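Local coordinates for protein luciferase-like enzymeAMP-CoA-ligase (Zophobas atratus, PDB 4W8O) that probably activates carboxylic acids as an AMP/CoA-ligase, a luciferase-like member of the ANL adenylating superfamily from a nonluminescent mealworm, at residues V369-K374 with Y411-C416. Residues are numbered along the deposited sequence; the frame is centred on the assembly and turned at random.
Sequences VGPNQK and YDDDGC
Asn372 N donates a hydrogen bond of 2.9 Å to Tyr411 O, with 158° at the hydrogen and the N-H meeting the carbonyl almost end-on. A second bond runs the other way: Tyr411 OH gives its proton to Val369 O at 3.0 Å, lying in the carbonyl plane on a lone pair. Tyr411 is therefore held at both its main chain and its phenol tip by the irregular 369-374 segment. Its chi1 of 62° sets CG between the backbone N and the carbonyl carbon, which lays the ring along Gly370 and Pro371. A water joins the backbones as well, accepting from Tyr411 N at 2.9 Å and donating to Gly370 O.

Packing centres on Pro371. Its CA sits over one face of the Tyr411 ring, 4.1 Å from the centroid and 19° off the normal, a CH-pi contact, while Pro371 CB touches Tyr411 CE2 at 3.8 Å. At the rim of the proline ring, CG meets Asp413 OD1 at 3.1 Å. Asp413 belongs to the type I turn Asp412-Gly415, closed by Gly415 N to Asp412 O.

The contact joins a break in strand 367-380 to the end of strand 403-411, within the five-stranded antiparallel sheet. The turn Asp412-Gly415 links strands 403-411 and 417-422 as a beta hairpin, whose first strand ends at Tyr411 against 369-374. Strand 357-362 flanks the contact through Ile360, which touches both Val369 and Tyr411.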
loop_
_atom_site.group_PDB
_atom_site.type_symbol
_atom_site.label_atom_id
_atom_site.label_comp_id
_atom_site.label_asym_id
_atom_site.label_seq_id
_atom_site.Cartn_x
_atom_site.Cartn_y
_atom_site.Cartn_z
ATOM N N VAL A 369 6.899 -7.254 28.535
ATOM C CA VAL A 369 6.058 -6.884 29.668
ATOM C C VAL A 369 4.617 -7.332 29.477
ATOM O O VAL A 369 4.200 -7.719 28.378
ATOM C CB VAL A 369 6.110 -5.363 29.955
ATOM C CG1 VAL A 369 7.524 -4.943 30.338
ATOM C CG2 VAL A 369 5.619 -4.546 28.760
ATOM N N GLY A 370 3.869 -7.278 30.571
ATOM C CA GLY A 370 2.468 -7.659 30.592
ATOM C C GLY A 370 1.564 -6.544 30.136
ATOM O O GLY A 370 2.041 -5.500 29.666
ATOM N N PRO A 371 0.243 -6.754 30.262
ATOM C CA PRO A 371 -0.726 -5.744 29.842
ATOM C C PRO A 371 -0.691 -4.513 30.746
ATOM O O PRO A 371 -0.319 -4.621 31.914
ATOM C CB PRO A 371 -2.069 -6.473 29.957
ATOM C CG PRO A 371 -1.841 -7.530 30.986
ATOM C CD PRO A 371 -0.405 -7.945 30.841
ATOM N N ASN A 372 -1.071 -3.360 30.198
ATOM C CA ASN A 372 -1.032 -2.075 30.919
ATOM C C ASN A 372 0.361 -1.699 31.432
ATOM O O ASN A 372 0.508 -1.119 32.517
ATOM C CB ASN A 372 -2.050 -2.064 32.066
ATOM C CG ASN A 372 -3.461 -2.294 31.580
ATOM O OD1 ASN A 372 -4.018 -1.464 30.867
ATOM N ND2 ASN A 372 -4.043 -3.425 31.952
ATOM N N GLN A 373 1.374 -2.047 30.643
ATOM C CA GLN A 373 2.756 -1.662 30.895
ATOM C C GLN A 373 3.327 -1.141 29.577
ATOM O O GLN A 373 3.513 -1.907 28.620
ATOM C CB GLN A 373 3.573 -2.852 31.396
ATOM C CG GLN A 373 2.946 -3.587 32.573
ATOM C CD GLN A 373 3.786 -4.757 33.065
ATOM O OE1 GLN A 373 3.291 -5.883 33.211
ATOM N NE2 GLN A 373 5.065 -4.500 33.323
ATOM N N LYS A 374 3.572 0.165 29.520
ATOM C CA LYS A 374 4.054 0.788 28.295
ATOM C C LYS A 374 5.512 0.424 28.014
ATOM O O LYS A 374 6.312 0.248 28.928
ATOM C CB LYS A 374 3.843 2.313 28.310
ATOM C CG LYS A 374 4.681 3.088 29.314
ATOM C CD LYS A 374 4.742 4.576 28.993
ATOM C CE LYS A 374 6.028 4.918 28.256
ATOM N NZ LYS A 374 5.993 6.270 27.623
ATOM N N TYR A 411 -0.659 -3.051 25.605
ATOM C CA TYR A 411 -1.884 -3.795 25.257
ATOM C C TYR A 411 -2.765 -4.101 26.476
ATOM O O TYR A 411 -2.315 -4.034 27.618
ATOM C CB TYR A 411 -1.561 -5.099 24.513
ATOM C CG TYR A 411 -0.751 -6.093 25.313
ATOM C CD1 TYR A 411 0.632 -6.006 25.363
ATOM C CD2 TYR A 411 -1.370 -7.124 26.023
ATOM C CE1 TYR A 411 1.382 -6.907 26.091
ATOM C CE2 TYR A 411 -0.627 -8.035 26.759
ATOM C CZ TYR A 411 0.750 -7.917 26.790
ATOM O OH TYR A 411 1.505 -8.806 27.510
ATOM N N ASP A 412 -4.016 -4.449 26.188
ATOM C CA ASP A 412 -5.033 -4.801 27.188
ATOM C C ASP A 412 -4.893 -6.207 27.745
ATOM O O ASP A 412 -4.123 -7.008 27.240
ATOM C CB ASP A 412 -6.432 -4.733 26.547
ATOM C CG ASP A 412 -7.031 -3.378 26.609
ATOM O OD1 ASP A 412 -6.406 -2.496 27.216
ATOM O OD2 ASP A 412 -8.128 -3.186 26.055
ATOM N N ASP A 413 -5.692 -6.500 28.771
ATOM C CA ASP A 413 -5.940 -7.877 29.206
ATOM C C ASP A 413 -6.602 -8.682 28.085
ATOM O O ASP A 413 -6.351 -9.871 27.956
ATOM C CB ASP A 413 -6.838 -7.903 30.456
ATOM C CG ASP A 413 -6.115 -7.452 31.716
ATOM O OD1 ASP A 413 -4.872 -7.571 31.789
ATOM O OD2 ASP A 413 -6.798 -6.992 32.652
ATOM N N ASP A 414 -7.444 -8.025 27.283
ATOM C CA ASP A 414 -8.034 -8.629 26.074
ATOM C C ASP A 414 -7.166 -8.526 24.807
ATOM O O ASP A 414 -7.637 -8.822 23.709
ATOM C CB ASP A 414 -9.396 -7.994 25.791
ATOM C CG ASP A 414 -10.349 -8.137 26.951
ATOM O OD1 ASP A 414 -10.352 -9.211 27.583
ATOM O OD2 ASP A 414 -11.089 -7.175 27.240
ATOM N N GLY A 415 -5.913 -8.107 24.949
ATOM C CA GLY A 415 -4.985 -8.064 23.821
ATOM C C GLY A 415 -5.182 -6.933 22.816
ATOM O O GLY A 415 -4.563 -6.945 21.745
ATOM N N CYS A 416 -6.046 -5.967 23.134
ATOM C CA CYS A 416 -6.184 -4.755 22.315
ATOM C C CYS A 416 -4.930 -3.880 22.420
ATOM O O CYS A 416 -4.403 -3.679 23.514
ATOM C CB CYS A 416 -7.420 -3.965 22.735
ATOM S SG CYS A 416 -8.960 -4.791 22.295
HETATM O O HOH W 1 1.294 -3.574 27.740
HETATM O O HOH W 2 -3.677 -5.213 33.637
#